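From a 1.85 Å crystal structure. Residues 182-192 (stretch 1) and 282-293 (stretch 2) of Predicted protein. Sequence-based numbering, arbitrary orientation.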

# COMPACT_ATOMS: atom_id res chain seq x y z
N PHE A 182 17.95 -13.98 10.34
CA PHE A 182 16.69 -14.66 10.64
C PHE A 182 15.52 -14.00 9.93
O PHE A 182 15.62 -12.88 9.42
CB PHE A 182 16.44 -14.71 12.16
CG PHE A 182 16.34 -13.35 12.82
CD1 PHE A 182 17.48 -12.64 13.17
CD2 PHE A 182 15.10 -12.81 13.14
CE1 PHE A 182 17.40 -11.40 13.79
CE2 PHE A 182 15.01 -11.57 13.76
CZ PHE A 182 16.16 -10.87 14.09
N LEU A 183 14.39 -14.72 9.93
CA LEU A 183 13.19 -14.32 9.21
C LEU A 183 12.01 -14.19 10.17
O LEU A 183 11.69 -15.12 10.90
CB LEU A 183 12.86 -15.33 8.11
CG LEU A 183 11.59 -15.14 7.29
CD1 LEU A 183 11.65 -13.86 6.45
CD2 LEU A 183 11.36 -16.35 6.40
N THR A 184 11.39 -13.01 10.17
CA THR A 184 10.20 -12.79 10.99
C THR A 184 9.03 -12.35 10.12
O THR A 184 9.19 -11.99 8.95
CB THR A 184 10.44 -11.72 12.07
OG1 THR A 184 10.85 -10.50 11.45
CG2 THR A 184 11.50 -12.18 13.07
N CYS A 185 7.85 -12.36 10.73
CA CYS A 185 6.62 -12.01 10.04
C CYS A 185 5.68 -11.29 10.99
O CYS A 185 5.70 -11.51 12.20
CB CYS A 185 5.95 -13.26 9.48
SG CYS A 185 4.58 -12.92 8.35
N HIS A 186 4.86 -10.41 10.43
CA HIS A 186 3.84 -9.69 11.17
C HIS A 186 2.63 -9.57 10.26
O HIS A 186 2.77 -9.32 9.06
CB HIS A 186 4.36 -8.31 11.60
CG HIS A 186 3.33 -7.45 12.27
ND1 HIS A 186 2.82 -7.73 13.52
CD2 HIS A 186 2.73 -6.31 11.86
CE1 HIS A 186 1.94 -6.80 13.85
NE2 HIS A 186 1.87 -5.92 12.86
N VAL A 187 1.43 -9.77 10.80
CA VAL A 187 0.22 -9.59 10.01
C VAL A 187 -0.64 -8.49 10.62
O VAL A 187 -0.98 -8.52 11.80
CB VAL A 187 -0.61 -10.87 9.91
CG1 VAL A 187 -1.83 -10.62 9.02
CG2 VAL A 187 0.24 -12.01 9.38
N LEU A 188 -0.98 -7.51 9.80
CA LEU A 188 -1.84 -6.41 10.23
C LEU A 188 -3.15 -6.37 9.45
O LEU A 188 -3.14 -6.34 8.21
CB LEU A 188 -1.11 -5.08 10.07
CG LEU A 188 -1.99 -3.87 10.41
CD1 LEU A 188 -1.96 -3.58 11.89
CD2 LEU A 188 -1.55 -2.67 9.59
N ASP A 189 -4.26 -6.36 10.17
CA ASP A 189 -5.60 -6.25 9.60
C ASP A 189 -5.92 -4.77 9.37
O ASP A 189 -6.25 -4.06 10.32
CB ASP A 189 -6.61 -6.91 10.55
CG ASP A 189 -8.06 -6.82 10.07
OD1 ASP A 189 -8.35 -6.17 9.05
OD2 ASP A 189 -8.92 -7.41 10.77
N THR A 190 -5.83 -4.31 8.13
CA THR A 190 -6.01 -2.88 7.86
C THR A 190 -7.48 -2.48 7.78
O THR A 190 -7.80 -1.30 7.75
CB THR A 190 -5.30 -2.46 6.56
OG1 THR A 190 -5.80 -3.23 5.46
CG2 THR A 190 -3.80 -2.67 6.68
N GLY A 191 -8.36 -3.47 7.75
CA GLY A 191 -9.78 -3.21 7.75
C GLY A 191 -10.27 -2.86 9.15
O GLY A 191 -11.19 -2.07 9.31
N ASN A 192 -9.63 -3.46 10.15
CA ASN A 192 -10.01 -3.27 11.54
C ASN A 192 -8.97 -2.52 12.38
O ASN A 192 -9.26 -2.11 13.50
CB ASN A 192 -10.30 -4.63 12.18
CG ASN A 192 -11.48 -5.32 11.56
OD1 ASN A 192 -12.49 -4.69 11.24
ND2 ASN A 192 -11.38 -6.63 11.37
N TYR A 282 15.50 -10.43 7.90
CA TYR A 282 14.45 -10.18 6.93
C TYR A 282 13.11 -10.16 7.65
O TYR A 282 12.75 -11.12 8.32
CB TYR A 282 14.43 -11.24 5.82
CG TYR A 282 15.42 -11.02 4.70
CD1 TYR A 282 16.79 -11.01 4.94
CD2 TYR A 282 14.98 -10.87 3.39
CE1 TYR A 282 17.69 -10.83 3.90
CE2 TYR A 282 15.87 -10.70 2.35
CZ TYR A 282 17.22 -10.67 2.61
OH TYR A 282 18.11 -10.50 1.58
N HIS A 283 12.39 -9.05 7.53
CA HIS A 283 11.04 -8.98 8.06
C HIS A 283 10.07 -8.86 6.89
O HIS A 283 10.04 -7.84 6.22
CB HIS A 283 10.90 -7.79 9.02
CG HIS A 283 9.53 -7.66 9.61
ND1 HIS A 283 9.07 -8.50 10.60
CD2 HIS A 283 8.53 -6.80 9.34
CE1 HIS A 283 7.84 -8.15 10.92
NE2 HIS A 283 7.48 -7.13 10.17
N VAL A 284 9.30 -9.91 6.64
CA VAL A 284 8.40 -9.92 5.49
C VAL A 284 6.97 -10.07 5.95
O VAL A 284 6.46 -11.19 6.07
CB VAL A 284 8.78 -11.05 4.50
CG1 VAL A 284 7.85 -11.04 3.27
CG2 VAL A 284 10.23 -10.91 4.07
N PRO A 285 6.31 -8.94 6.24
CA PRO A 285 4.96 -8.89 6.81
C PRO A 285 3.85 -8.91 5.77
O PRO A 285 4.11 -8.84 4.56
CB PRO A 285 4.97 -7.56 7.56
CG PRO A 285 5.82 -6.69 6.70
CD PRO A 285 6.87 -7.59 6.07
N LEU A 286 2.61 -8.98 6.25
CA LEU A 286 1.43 -8.88 5.40
C LEU A 286 0.49 -7.79 5.95
O LEU A 286 0.10 -7.83 7.12
CB LEU A 286 0.70 -10.22 5.33
CG LEU A 286 -0.60 -10.26 4.51
CD1 LEU A 286 -0.29 -10.10 3.03
CD2 LEU A 286 -1.39 -11.54 4.78
N LEU A 287 0.15 -6.83 5.10
CA LEU A 287 -0.91 -5.86 5.40
C LEU A 287 -2.14 -6.32 4.65
O LEU A 287 -2.08 -6.45 3.44
CB LEU A 287 -0.51 -4.44 4.97
CG LEU A 287 0.46 -3.61 5.82
CD1 LEU A 287 1.81 -4.29 5.98
CD2 LEU A 287 0.63 -2.23 5.20
N VAL A 288 -3.26 -6.58 5.33
CA VAL A 288 -4.37 -7.21 4.63
C VAL A 288 -5.77 -6.77 5.08
O VAL A 288 -6.00 -6.50 6.26
CB VAL A 288 -4.26 -8.75 4.74
CG1 VAL A 288 -4.34 -9.21 6.20
CG2 VAL A 288 -5.32 -9.45 3.90
N SER A 289 -6.68 -6.66 4.12
CA SER A 289 -8.12 -6.53 4.38
C SER A 289 -8.78 -7.59 3.48
O SER A 289 -8.08 -8.26 2.73
CB SER A 289 -8.62 -5.12 4.07
OG SER A 289 -8.76 -4.89 2.67
N PRO A 290 -10.11 -7.76 3.57
CA PRO A 290 -10.69 -8.72 2.62
C PRO A 290 -10.54 -8.30 1.15
O PRO A 290 -10.77 -9.13 0.26
CB PRO A 290 -12.17 -8.76 3.02
CG PRO A 290 -12.17 -8.39 4.46
CD PRO A 290 -11.07 -7.37 4.61
N TRP A 291 -10.16 -7.05 0.91
CA TRP A 291 -10.23 -6.49 -0.44
C TRP A 291 -8.90 -5.93 -0.92
O TRP A 291 -8.82 -5.31 -1.98
CB TRP A 291 -11.29 -5.39 -0.49
CG TRP A 291 -12.56 -5.77 0.20
CD1 TRP A 291 -12.95 -5.41 1.46
CD2 TRP A 291 -13.61 -6.60 -0.32
NE1 TRP A 291 -14.17 -5.96 1.76
CE2 TRP A 291 -14.60 -6.69 0.68
CE3 TRP A 291 -13.81 -7.27 -1.53
CZ2 TRP A 291 -15.77 -7.43 0.50
CZ3 TRP A 291 -14.98 -8.00 -1.70
CH2 TRP A 291 -15.94 -8.08 -0.69
N SER A 292 -7.84 -6.14 -0.14
CA SER A 292 -6.54 -5.58 -0.49
C SER A 292 -5.43 -6.23 0.30
O SER A 292 -5.66 -6.73 1.41
CB SER A 292 -6.53 -4.07 -0.23
OG SER A 292 -6.56 -3.82 1.17
N PHE A 293 -4.22 -6.24 -0.24
CA PHE A 293 -3.09 -6.62 0.57
C PHE A 293 -1.80 -6.05 0.02
O PHE A 293 -1.72 -5.65 -1.15
CB PHE A 293 -3.01 -8.15 0.75
CG PHE A 293 -2.54 -8.90 -0.47
CD1 PHE A 293 -1.20 -9.22 -0.63
CD2 PHE A 293 -3.44 -9.37 -1.40
CE1 PHE A 293 -0.76 -9.94 -1.73
CE2 PHE A 293 -3.01 -10.10 -2.50
CZ PHE A 293 -1.67 -10.38 -2.67
O HOH W 1 -4.63 -3.68 3.04

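The two stretches lie side by side as parallel strands, joined mainly by a ladder of backbone hydrogen bonds. In its first segment, Tyr282 N donates to Phe182 O (2.9 Å), Thr184 N to Tyr282 O (3.0 Å) and Val284 N to Thr184 O (3.1 Å). The ladder resumes where Leu286 N donates to His186 O (2.8 Å), then continues from Leu188 N to Leu286 O, from Val288 N to Leu188 O and from Thr190 N to Val288 O, each 2.9 Å. The alternation is that of a parallel sheet, in which one residue bonds through its N and O to two residues of the neighbour, two apart in sequence. Between the segments, Pro285 has no amide hydrogen to offer, and His186 N is buried without a partner. The strand at 187-189 and the strand that begins at Leu286 run in the same direction, at 26° to one another. The carbonyls of Tyr282, Leu286 and Val288 also receive CA-H...O contacts, as from Val187 CA to Leu286 O (3.4 Å).

One direct hydrogen bond between side chains reinforces this framework: Thr184 OG1 lies 2.8 Å from His283 ND1, at the edge of the imidazole ring. His186 CB approaches the same ring edge, 3.5 Å from His283 CE1. Farther along, a water bridges Thr190 OG1 and Ser292 OG, 2.7 Å from each; the two hydroxyl oxygens are themselves 4.4 Å apart, too far for a direct bond.

Apolar side chains fill in around the ladder. On the face carrying Leu183, Val187 and Val288, Leu183 CD1 packs against Tyr282 CB (3.9 Å) and Val284 CG2 (4.0 Å), while Val187 CG1 meets Val288 CG1 at 4.0 Å. On the other face, Leu188 CD2 rests 4.4 Å from Leu287 CG, and Thr190 CG2 lies 4.1 Å from Leu287 CB. Together the stretches bury 730 Å².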